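Major capsid protein (Paramecium bursaria Chlorella virus 1, PDB 5TIP) self-assembles as trimers into the large icosahedral capsid of the virus, forming its glycosylated outer shell. Local coordinates at residues Ile69-Asn80 / Leu139-Leu150; Leu252-Leu261 / Gly361-Ser371. All coordinates share one frame; numbering follows the deposited sequence.

Interaction 1 of 2, residues Ile69-Asn80 / Leu139-Leu150. With XYP (beta-D-xylopyranose), chain F; GLA (alpha-D-galactopyranose), chain G.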
loop_
_atom_site.group_PDB
_atom_site.type_symbol
_atom_site.label_atom_id
_atom_site.label_comp_id
_atom_site.label_asym_id
_atom_site.label_seq_id
_atom_site.Cartn_x
_atom_site.Cartn_y
_atom_site.Cartn_z
ATOM N N ILE A 69 -9.463 16.222 13.354
ATOM C CA ILE A 69 -8.962 16.983 14.492
ATOM C C ILE A 69 -7.508 16.592 14.716
ATOM O O ILE A 69 -7.196 15.404 14.850
ATOM C CB ILE A 69 -9.789 16.734 15.769
ATOM C CG1 ILE A 69 -11.236 17.191 15.573
ATOM C CG2 ILE A 69 -9.161 17.446 16.956
ATOM C CD1 ILE A 69 -12.081 17.101 16.825
ATOM N N VAL A 70 -6.623 17.586 14.757
ATOM C CA VAL A 70 -5.191 17.364 14.917
ATOM C C VAL A 70 -4.704 18.143 16.132
ATOM O O VAL A 70 -5.068 19.309 16.322
ATOM C CB VAL A 70 -4.404 17.774 13.654
ATOM C CG1 VAL A 70 -2.917 17.524 13.844
ATOM C CG2 VAL A 70 -4.920 17.021 12.440
ATOM N N VAL A 71 -3.882 17.493 16.952
ATOM C CA VAL A 71 -3.245 18.121 18.103
ATOM C C VAL A 71 -1.787 18.375 17.747
ATOM O O VAL A 71 -1.042 17.436 17.439
ATOM C CB VAL A 71 -3.361 17.247 19.360
ATOM C CG1 VAL A 71 -2.640 17.901 20.532
ATOM C CG2 VAL A 71 -4.822 16.988 19.696
ATOM N N GLU A 72 -1.378 19.638 17.780
ATOM C CA GLU A 72 -0.006 20.017 17.475
ATOM C C GLU A 72 0.796 20.144 18.763
ATOM O O GLU A 72 0.350 20.787 19.719
ATOM C CB GLU A 72 0.040 21.330 16.692
ATOM C CG GLU A 72 -0.588 21.245 15.308
ATOM C CD GLU A 72 -0.337 22.484 14.470
ATOM O OE1 GLU A 72 0.404 23.376 14.933
ATOM O OE2 GLU A 72 -0.885 22.570 13.350
ATOM N N PHE A 73 1.976 19.529 18.783
ATOM C CA PHE A 73 2.925 19.673 19.875
ATOM C C PHE A 73 4.249 20.200 19.339
ATOM O O PHE A 73 4.620 19.946 18.190
ATOM C CB PHE A 73 3.180 18.348 20.608
ATOM C CG PHE A 73 2.032 17.881 21.452
ATOM C CD1 PHE A 73 1.593 18.635 22.528
ATOM C CD2 PHE A 73 1.418 16.664 21.200
ATOM C CE1 PHE A 73 0.546 18.199 23.317
ATOM C CE2 PHE A 73 0.372 16.222 21.986
ATOM C CZ PHE A 73 -0.066 16.991 23.046
ATOM N N VAL A 74 4.957 20.940 20.187
ATOM C CA VAL A 74 6.319 21.375 19.911
ATOM C C VAL A 74 7.198 20.877 21.049
ATOM O O VAL A 74 7.031 21.300 22.200
ATOM C CB VAL A 74 6.416 22.901 19.767
ATOM C CG1 VAL A 74 7.852 23.308 19.528
ATOM C CG2 VAL A 74 5.523 23.385 18.636
ATOM N N LEU A 75 8.126 19.979 20.730
ATOM C CA LEU A 75 8.970 19.334 21.724
ATOM C C LEU A 75 10.438 19.531 21.376
ATOM O O LEU A 75 10.804 19.688 20.208
ATOM C CB LEU A 75 8.668 17.834 21.828
ATOM C CG LEU A 75 7.223 17.432 22.118
ATOM C CD1 LEU A 75 7.083 15.919 22.147
ATOM C CD2 LEU A 75 6.775 18.029 23.433
ATOM N N THR A 76 11.274 19.525 22.412
ATOM C CA THR A 76 12.725 19.568 22.276
ATOM C C THR A 76 13.292 18.300 22.894
ATOM O O THR A 76 13.045 18.019 24.071
ATOM C CB THR A 76 13.308 20.810 22.952
ATOM O OG1 THR A 76 12.814 21.988 22.303
ATOM C CG2 THR A 76 14.826 20.798 22.874
ATOM N N LYS A 77 14.044 17.534 22.107
ATOM C CA LYS A 77 14.552 16.254 22.579
ATOM C C LYS A 77 15.802 16.455 23.425
ATOM O O LYS A 77 16.606 17.357 23.172
ATOM C CB LYS A 77 14.851 15.323 21.400
ATOM C CG LYS A 77 16.025 15.741 20.526
ATOM C CD LYS A 77 15.942 15.108 19.141
ATOM C CE LYS A 77 15.784 13.598 19.212
ATOM N NZ LYS A 77 16.972 12.922 19.799
ATOM N N GLY A 78 15.949 15.615 24.449
ATOM C CA GLY A 78 17.076 15.681 25.357
ATOM C C GLY A 78 18.096 14.580 25.203
ATOM O O GLY A 78 18.995 14.467 26.052
ATOM N N GLY A 79 18.002 13.753 24.161
ATOM C CA GLY A 79 18.979 12.718 23.902
ATOM C C GLY A 79 19.379 12.708 22.437
ATOM O O GLY A 79 18.882 13.497 21.631
ATOM N N ASN A 80 20.286 11.789 22.112
ATOM C CA ASN A 80 20.799 11.698 20.751
ATOM C C ASN A 80 19.958 10.753 19.901
ATOM O O ASN A 80 18.752 10.609 20.130
ATOM C CB ASN A 80 22.262 11.255 20.764
ATOM C CG ASN A 80 23.185 12.329 21.308
ATOM O OD1 ASN A 80 23.015 13.514 21.019
ATOM N ND2 ASN A 80 24.165 11.919 22.104
ATOM N N LEU A 139 19.856 15.229 17.138
ATOM C CA LEU A 139 20.683 15.239 18.334
ATOM C C LEU A 139 20.002 16.027 19.450
ATOM O O LEU A 139 18.874 16.506 19.314
ATOM C CB LEU A 139 22.065 15.815 18.024
ATOM C CG LEU A 139 22.847 15.127 16.905
ATOM C CD1 LEU A 139 24.094 15.924 16.561
ATOM C CD2 LEU A 139 23.209 13.708 17.309
ATOM N N VAL A 140 20.711 16.153 20.577
ATOM C CA VAL A 140 20.188 16.886 21.722
ATOM C C VAL A 140 19.848 18.310 21.312
ATOM O O VAL A 140 20.578 18.950 20.544
ATOM C CB VAL A 140 21.205 16.872 22.876
ATOM C CG1 VAL A 140 20.637 17.573 24.103
ATOM C CG2 VAL A 140 21.611 15.449 23.213
ATOM N N GLY A 141 18.718 18.807 21.809
ATOM C CA GLY A 141 18.309 20.170 21.557
ATOM C C GLY A 141 17.550 20.394 20.268
ATOM O O GLY A 141 17.190 21.541 19.975
ATOM N N ALA A 142 17.295 19.329 19.519
ATOM C CA ALA A 142 16.546 19.441 18.280
ATOM C C ALA A 142 15.090 19.734 18.614
ATOM O O ALA A 142 14.490 19.053 19.439
ATOM C CB ALA A 142 16.658 18.158 17.475
ATOM N N GLN A 143 14.530 20.758 17.982
ATOM C CA GLN A 143 13.143 21.130 18.214
ATOM C C GLN A 143 12.329 20.786 16.985
ATOM O O GLN A 143 12.761 21.020 15.862
ATOM C CB GLN A 143 13.014 22.619 18.525
ATOM C CG GLN A 143 11.728 22.984 19.243
ATOM C CD GLN A 143 11.501 24.478 19.316
ATOM O OE1 GLN A 143 11.933 25.224 18.442
ATOM N NE2 GLN A 143 10.823 24.923 20.363
ATOM N N LYS A 144 11.140 20.241 17.200
ATOM C CA LYS A 144 10.296 19.846 16.089
ATOM C C LYS A 144 8.818 19.935 16.431
ATOM O O LYS A 144 8.421 19.705 17.564
ATOM C CB LYS A 144 10.651 18.417 15.669
ATOM C CG LYS A 144 9.760 17.818 14.594
ATOM C CD LYS A 144 10.216 16.415 14.224
ATOM C CE LYS A 144 9.367 15.834 13.106
ATOM N NZ LYS A 144 9.845 14.502 12.646
ATOM N N ARG A 145 8.012 20.298 15.445
ATOM C CA ARG A 145 6.570 20.366 15.628
ATOM C C ARG A 145 5.951 19.025 15.261
ATOM O O ARG A 145 6.255 18.461 14.205
ATOM C CB ARG A 145 5.959 21.479 14.779
ATOM C CG ARG A 145 4.448 21.588 14.913
ATOM C CD ARG A 145 3.919 22.832 14.224
ATOM N NE ARG A 145 4.555 24.037 14.744
ATOM C CZ ARG A 145 4.055 24.779 15.725
ATOM N NH1 ARG A 145 2.908 24.442 16.295
ATOM N NH2 ARG A 145 4.704 25.860 16.136
ATOM N N PHE A 146 5.082 18.524 16.130
ATOM C CA PHE A 146 4.450 17.230 15.944
ATOM C C PHE A 146 2.954 17.404 15.727
ATOM O O PHE A 146 2.352 18.381 16.177
ATOM C CB PHE A 146 4.693 16.318 17.147
ATOM C CG PHE A 146 6.141 16.022 17.408
ATOM C CD1 PHE A 146 6.791 15.017 16.709
ATOM C CD2 PHE A 146 6.850 16.732 18.361
ATOM C CE1 PHE A 146 8.123 14.735 16.947
ATOM C CE2 PHE A 146 8.183 16.453 18.604
ATOM C CZ PHE A 146 8.820 15.452 17.896
ATOM N N TYR A 147 2.361 16.436 15.033
ATOM C CA TYR A 147 0.940 16.455 14.702
ATOM C C TYR A 147 0.351 15.101 15.069
ATOM O O TYR A 147 0.663 14.092 14.428
ATOM C CB TYR A 147 0.721 16.752 13.220
ATOM C CG TYR A 147 1.388 18.011 12.717
ATOM C CD1 TYR A 147 2.694 17.988 12.245
ATOM C CD2 TYR A 147 0.704 19.217 12.686
ATOM C CE1 TYR A 147 3.303 19.134 11.772
ATOM C CE2 TYR A 147 1.304 20.368 12.213
ATOM C CZ TYR A 147 2.602 20.320 11.758
ATOM O OH TYR A 147 3.201 21.465 11.288
ATOM N N VAL A 148 -0.498 15.075 16.091
ATOM C CA VAL A 148 -1.141 13.845 16.543
ATOM C C VAL A 148 -2.582 13.865 16.040
ATOM O O VAL A 148 -3.392 14.656 16.550
ATOM C CB VAL A 148 -1.086 13.705 18.069
ATOM C CG1 VAL A 148 -1.652 12.361 18.495
ATOM C CG2 VAL A 148 0.343 13.867 18.564
ATOM N N PRO A 149 -2.941 13.042 15.053
ATOM C CA PRO A 149 -4.325 13.032 14.560
ATOM C C PRO A 149 -5.205 12.141 15.429
ATOM O O PRO A 149 -4.834 11.015 15.765
ATOM C CB PRO A 149 -4.190 12.472 13.142
ATOM C CG PRO A 149 -2.998 11.568 13.228
ATOM C CD PRO A 149 -2.062 12.170 14.254
ATOM N N LEU A 150 -6.377 12.653 15.791
ATOM C CA LEU A 150 -7.327 11.867 16.561
ATOM C C LEU A 150 -8.054 10.891 15.647
ATOM O O LEU A 150 -8.204 11.127 14.445
ATOM C CB LEU A 150 -8.332 12.775 17.273
ATOM C CG LEU A 150 -7.760 13.764 18.290
ATOM C CD1 LEU A 150 -8.880 14.466 19.047
ATOM C CD2 LEU A 150 -6.806 13.073 19.254
HETATM C C1 XYP F . 24.463 8.371 16.505
HETATM C C2 XYP F . 24.312 9.449 17.570
HETATM C C3 XYP F . 25.481 10.424 17.504
HETATM C C4 XYP F . 26.803 9.667 17.529
HETATM C C5 XYP F . 26.806 8.553 16.488
HETATM O O2 XYP F . 23.083 10.156 17.373
HETATM O O3 XYP F . 25.420 11.323 18.616
HETATM O O4 XYP F . 27.882 10.573 17.270
HETATM O O5 XYP F . 25.695 7.690 16.726
HETATM C C1 GLA G . 25.115 22.437 20.599
HETATM C C2 GLA G . 25.249 21.107 19.879
HETATM C C3 GLA G . 24.076 20.959 18.919
HETATM C C4 GLA G . 22.791 21.019 19.722
HETATM C C5 GLA G . 22.709 22.335 20.485
HETATM C C6 GLA G . 21.452 22.414 21.346
HETATM O O2 GLA G . 26.488 21.121 19.164
HETATM O O3 GLA G . 24.126 19.718 18.210
HETATM O O4 GLA G . 22.793 19.933 20.653
HETATM O O5 GLA G . 23.870 22.488 21.307
HETATM O O6 GLA G . 21.273 23.748 21.839
HETATM O O HOH W 1 -7.964 13.345 12.769
HETATM O O HOH W 2 1.104 24.068 11.898
HETATM O O HOH W 3 10.567 23.389 22.981
#
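E72 and Y147 face each other as a non-hydrogen-bonded pair of two antiparallel strands and run alongside one another on the same side of the sheet. The carboxylate of E72 meets the edge of the phenol ring, OE2 lying 3.3 Å from CE2 of Y147, with the two planes 78° apart. E72 also forms a salt bridge with R145, OE1 to NH1 at 3.0 Å; the bond is weak, bent to 131° at the hydrogen. The stronger partners of this polar row belong to the second subunit: R328 for E72, E400 for R145 and S331 for Y147, so charged and hydroxyl-bearing residues suit a face that meets another chain. R145 extends with CG opposite its backbone N (chi1 179°) and then bends at chi3, which lays its guanidinium over V74; the methyl CG2 sits above the centre of that plane, 3.5 Å from CZ.

The opposite face is mainly apolar, though K144 stretches out so that NZ bonds the carbonyl oxygens of R130 and D133. L75 and F146 cross at about a right angle, CB of L75 reaching the ring edge at CE2 (3.5 Å), while CG2 of V148 touches the edge of F73. Helix 87-91 and strand 172-178 cover this side. Beyond the strands K77, bent at chi3 and chi4, donates NZ in hydrogen bonds to G79 O (2.7 Å) and E138 O, its charge also making a cation-pi pair with W134. G141 takes the positive phi of a type II turn from L139 to A142, which suits glycine. N80 and L139 border a glycan. A two-faced antiparallel pair, largely apolar within and more polar toward the neighbouring subunit, fits one of the two jelly-roll beta-sandwiches of a double jelly-roll capsid protein.

Interaction 2 of 2, residues Leu252-Leu261 / Gly361-Ser371. With HG (mercury (II) ion), chain T.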
loop_
_atom_site.group_PDB
_atom_site.type_symbol
_atom_site.label_atom_id
_atom_site.label_comp_id
_atom_site.label_asym_id
_atom_site.label_seq_id
_atom_site.Cartn_x
_atom_site.Cartn_y
_atom_site.Cartn_z
ATOM N N LEU A 252 -13.375 -11.199 30.455
ATOM C CA LEU A 252 -13.571 -10.000 29.656
ATOM C C LEU A 252 -14.841 -9.288 30.098
ATOM O O LEU A 252 -15.834 -9.923 30.462
ATOM C CB LEU A 252 -13.649 -10.347 28.169
ATOM C CG LEU A 252 -12.448 -11.065 27.545
ATOM C CD1 LEU A 252 -12.682 -11.334 26.065
ATOM C CD2 LEU A 252 -11.172 -10.264 27.747
ATOM N N ASN A 253 -14.779 -7.990 30.013
ATOM C CA ASN A 253 -15.871 -7.192 30.387
ATOM C C ASN A 253 -16.181 -6.166 29.304
ATOM O O ASN A 253 -15.961 -5.015 29.452
ATOM C CB ASN A 253 -15.601 -6.608 31.780
ATOM C CG ASN A 253 -16.599 -5.609 32.202
ATOM O OD1 ASN A 253 -17.715 -5.653 31.832
ATOM N ND2 ASN A 253 -16.185 -4.704 32.987
ATOM N N PHE A 254 -16.691 -6.662 28.202
ATOM C CA PHE A 254 -17.062 -5.864 27.046
ATOM C C PHE A 254 -18.564 -5.965 26.810
ATOM O O PHE A 254 -19.242 -6.841 27.355
ATOM C CB PHE A 254 -16.291 -6.325 25.804
ATOM C CG PHE A 254 -14.798 -6.221 25.948
ATOM C CD1 PHE A 254 -14.216 -5.097 26.511
ATOM C CD2 PHE A 254 -13.979 -7.260 25.540
ATOM C CE1 PHE A 254 -12.844 -5.005 26.648
ATOM C CE2 PHE A 254 -12.608 -7.175 25.676
ATOM C CZ PHE A 254 -12.040 -6.047 26.231
ATOM N N ASN A 255 -19.080 -5.054 25.988
ATOM C CA ASN A 255 -20.493 -5.032 25.635
ATOM C C ASN A 255 -20.625 -4.631 24.173
ATOM O O ASN A 255 -19.631 -4.339 23.498
ATOM C CB ASN A 255 -21.291 -4.083 26.539
ATOM C CG ASN A 255 -21.297 -4.522 27.991
ATOM O OD1 ASN A 255 -20.683 -3.887 28.846
ATOM N ND2 ASN A 255 -22.005 -5.609 28.277
ATOM N N HIS A 256 -21.873 -4.633 23.682
ATOM C CA HIS A 256 -22.256 -4.161 22.353
ATOM C C HIS A 256 -21.713 -5.072 21.255
ATOM O O HIS A 256 -20.825 -5.895 21.512
ATOM C CB HIS A 256 -21.771 -2.725 22.140
ATOM C CG HIS A 256 -22.295 -1.753 23.150
ATOM N ND1 HIS A 256 -21.472 -0.970 23.929
ATOM C CD2 HIS A 256 -23.563 -1.437 23.507
ATOM C CE1 HIS A 256 -22.209 -0.219 24.727
ATOM N NE2 HIS A 256 -23.482 -0.480 24.489
ATOM N N PRO A 257 -22.236 -4.979 20.031
ATOM C CA PRO A 257 -21.641 -5.725 18.910
ATOM C C PRO A 257 -20.210 -5.277 18.653
ATOM O O PRO A 257 -19.954 -4.123 18.302
ATOM C CB PRO A 257 -22.565 -5.389 17.735
ATOM C CG PRO A 257 -23.866 -5.048 18.368
ATOM C CD PRO A 257 -23.516 -4.354 19.652
ATOM N N THR A 258 -19.273 -6.207 18.824
ATOM C CA THR A 258 -17.847 -5.916 18.790
ATOM C C THR A 258 -17.242 -6.419 17.486
ATOM O O THR A 258 -17.485 -7.562 17.085
ATOM C CB THR A 258 -17.139 -6.559 19.986
ATOM O OG1 THR A 258 -17.682 -6.026 21.201
ATOM C CG2 THR A 258 -15.645 -6.283 19.945
ATOM N N LYS A 259 -16.446 -5.566 16.837
ATOM C CA LYS A 259 -15.811 -5.935 15.575
ATOM C C LYS A 259 -14.617 -6.857 15.788
ATOM O O LYS A 259 -14.457 -7.845 15.063
ATOM C CB LYS A 259 -15.366 -4.682 14.822
ATOM C CG LYS A 259 -16.421 -3.604 14.721
ATOM C CD LYS A 259 -15.859 -2.360 14.057
ATOM C CE LYS A 259 -15.391 -2.658 12.643
ATOM N NZ LYS A 259 -14.894 -1.434 11.961
ATOM N N TYR A 260 -13.766 -6.548 16.761
ATOM C CA TYR A 260 -12.547 -7.315 16.969
ATOM C C TYR A 260 -12.042 -7.090 18.386
ATOM O O TYR A 260 -12.453 -6.152 19.073
ATOM C CB TYR A 260 -11.470 -6.936 15.944
ATOM C CG TYR A 260 -11.098 -5.466 15.946
ATOM C CD1 TYR A 260 -10.129 -4.972 16.810
ATOM C CD2 TYR A 260 -11.717 -4.573 15.080
ATOM C CE1 TYR A 260 -9.790 -3.631 16.813
ATOM C CE2 TYR A 260 -11.382 -3.230 15.075
ATOM C CZ TYR A 260 -10.418 -2.766 15.944
ATOM O OH TYR A 260 -10.080 -1.431 15.946
ATOM N N LEU A 261 -11.152 -7.979 18.814
ATOM C CA LEU A 261 -10.394 -7.820 20.045
ATOM C C LEU A 261 -8.916 -7.667 19.712
ATOM O O LEU A 261 -8.386 -8.386 18.860
ATOM C CB LEU A 261 -10.590 -9.014 20.983
ATOM C CG LEU A 261 -12.011 -9.331 21.449
ATOM C CD1 LEU A 261 -11.994 -10.504 22.416
ATOM C CD2 LEU A 261 -12.650 -8.115 22.092
ATOM N N GLY A 361 -12.608 -1.539 8.006
ATOM C CA GLY A 361 -13.619 -0.853 7.225
ATOM C C GLY A 361 -14.733 -0.332 8.107
ATOM O O GLY A 361 -15.134 -0.988 9.059
ATOM N N ARG A 362 -15.238 0.852 7.791
ATOM C CA ARG A 362 -16.309 1.448 8.577
ATOM C C ARG A 362 -17.607 0.657 8.454
ATOM O O ARG A 362 -18.366 0.544 9.410
ATOM C CB ARG A 362 -16.519 2.905 8.174
ATOM C CG ARG A 362 -15.244 3.731 8.211
ATOM C CD ARG A 362 -14.951 4.254 9.607
ATOM N NE ARG A 362 -14.581 3.200 10.546
ATOM C CZ ARG A 362 -13.345 2.744 10.715
ATOM N NH1 ARG A 362 -12.349 3.253 10.013
ATOM N NH2 ARG A 362 -13.101 1.780 11.587
ATOM N N GLN A 363 -17.854 0.115 7.269
ATOM C CA GLN A 363 -19.052 -0.675 7.036
ATOM C C GLN A 363 -18.994 -1.944 7.872
ATOM O O GLN A 363 -18.035 -2.700 7.789
ATOM C CB GLN A 363 -19.177 -1.034 5.556
ATOM C CG GLN A 363 -20.000 -2.282 5.293
ATOM C CD GLN A 363 -21.491 -2.020 5.346
ATOM O OE1 GLN A 363 -21.977 -1.035 4.803
ATOM N NE2 GLN A 363 -22.222 -2.904 6.004
ATOM N N PRO A 364 -20.016 -2.174 8.701
ATOM C CA PRO A 364 -20.001 -3.393 9.515
ATOM C C PRO A 364 -19.967 -4.629 8.632
ATOM O O PRO A 364 -20.656 -4.709 7.613
ATOM C CB PRO A 364 -21.300 -3.302 10.323
ATOM C CG PRO A 364 -22.141 -2.293 9.607
ATOM C CD PRO A 364 -21.188 -1.331 8.981
ATOM N N SER A 365 -19.157 -5.603 9.039
ATOM C CA SER A 365 -18.944 -6.820 8.265
ATOM C C SER A 365 -18.779 -8.013 9.189
ATOM O O SER A 365 -17.924 -8.877 8.974
ATOM C CB SER A 365 -17.725 -6.686 7.356
ATOM O OG SER A 365 -16.562 -6.402 8.116
ATOM N N GLY A 366 -19.595 -8.072 10.236
ATOM C CA GLY A 366 -19.523 -9.158 11.190
ATOM C C GLY A 366 -19.182 -8.650 12.571
ATOM O O GLY A 366 -18.156 -7.991 12.762
ATOM N N THR A 367 -20.035 -8.940 13.547
ATOM C CA THR A 367 -19.821 -8.497 14.915
ATOM C C THR A 367 -20.194 -9.621 15.866
ATOM O O THR A 367 -20.815 -10.616 15.482
ATOM C CB THR A 367 -20.640 -7.241 15.254
ATOM O OG1 THR A 367 -22.037 -7.517 15.085
ATOM C CG2 THR A 367 -20.241 -6.065 14.372
ATOM N N CYS A 368 -19.793 -9.456 17.123
ATOM C CA CYS A 368 -20.249 -10.311 18.206
ATOM C C CYS A 368 -20.825 -9.434 19.304
ATOM O O CYS A 368 -20.160 -8.504 19.771
ATOM C CB CYS A 368 -19.117 -11.169 18.761
ATOM S SG CYS A 368 -19.611 -12.065 20.230
ATOM N N ASN A 369 -22.055 -9.730 19.715
ATOM C CA ASN A 369 -22.750 -8.927 20.717
ATOM C C ASN A 369 -22.326 -9.414 22.096
ATOM O O ASN A 369 -22.833 -10.419 22.598
ATOM C CB ASN A 369 -24.259 -9.019 20.525
ATOM C CG ASN A 369 -25.002 -7.902 21.226
ATOM O OD1 ASN A 369 -24.492 -7.297 22.168
ATOM N ND2 ASN A 369 -26.211 -7.614 20.761
ATOM N N PHE A 370 -21.390 -8.692 22.715
ATOM C CA PHE A 370 -20.944 -9.025 24.062
ATOM C C PHE A 370 -21.964 -8.663 25.132
ATOM O O PHE A 370 -21.797 -9.080 26.284
ATOM C CB PHE A 370 -19.616 -8.332 24.363
ATOM C CG PHE A 370 -18.420 -9.068 23.844
ATOM C CD1 PHE A 370 -18.059 -8.977 22.512
ATOM C CD2 PHE A 370 -17.652 -9.852 24.689
ATOM C CE1 PHE A 370 -16.954 -9.653 22.032
ATOM C CE2 PHE A 370 -16.546 -10.530 24.215
ATOM C CZ PHE A 370 -16.197 -10.430 22.884
ATOM N N SER A 371 -23.005 -7.899 24.791
ATOM C CA SER A 371 -24.059 -7.612 25.755
ATOM C C SER A 371 -24.957 -8.814 26.009
ATOM O O SER A 371 -25.705 -8.814 26.994
ATOM C CB SER A 371 -24.912 -6.436 25.276
ATOM O OG SER A 371 -24.140 -5.257 25.135
HETATM HG HG HG T . -17.772 -13.508 21.204
#
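F370 reaches from the short strand 368-369 and packs among L252, F254, T258 and L261. Its CB rests on the backbone of F254, 3.4 Å from the carbonyl O. With CG turned opposite its own carbonyl carbon (chi1 -83°), the ring passes between F254 and T258: CD2 meets F254 CB, and CD1 lies 3.3 Å from T258 OG1. Farther out, CE1 nears T258 CB and CE2 approaches L252 CD1. F370 CZ lies 3.8 Å from the mercury ion and 4.2 Å from L261 CD1. F254 turns its edge to the face of F370 in a T-shaped pair, planes at 80°; a flat apolar ring suits so many carbon neighbours. T258 and C368 form a hydrogen-bonded antiparallel pair, bonded both ways between N and O. F370 N donates to H256 O, which also accepts from T258 OG1 on the opposite face of the carbonyl plane. S371 OG takes the N-H of H256 and also bonds N436 O. K259 NZ donates to G361 O and, like R362, pairs with E228, which probably offsets both charges. C368 SG binds mercury at 2.5 Å, which implies a cysteine sulfur that this thiophilic ion could reach, beside the ring of F370.

Interactions 1 and 2 belong to the N-terminal and C-terminal capsid regions of the chain, on opposite sides of its centre, with centres about 35 Å apart and nearest atoms about 10 Å apart. They share no strand: 69-80 with 139-150 joins strands 65-76 and 143-149, whereas 252-261 with 361-371 joins strand 257-266 to the brief strand 368-369. The first is a long, regular pairing, partly buried, whose turn reaches the glycans. The second is buried, with few strand bonds, and depends more on the single ring of F370 and on side-chain grips of backbone atoms. Both touch the second subunit, the first through salt bridges and a hydroxyl hydrogen bond, the second mainly through packing; interaction 2 also meets the third.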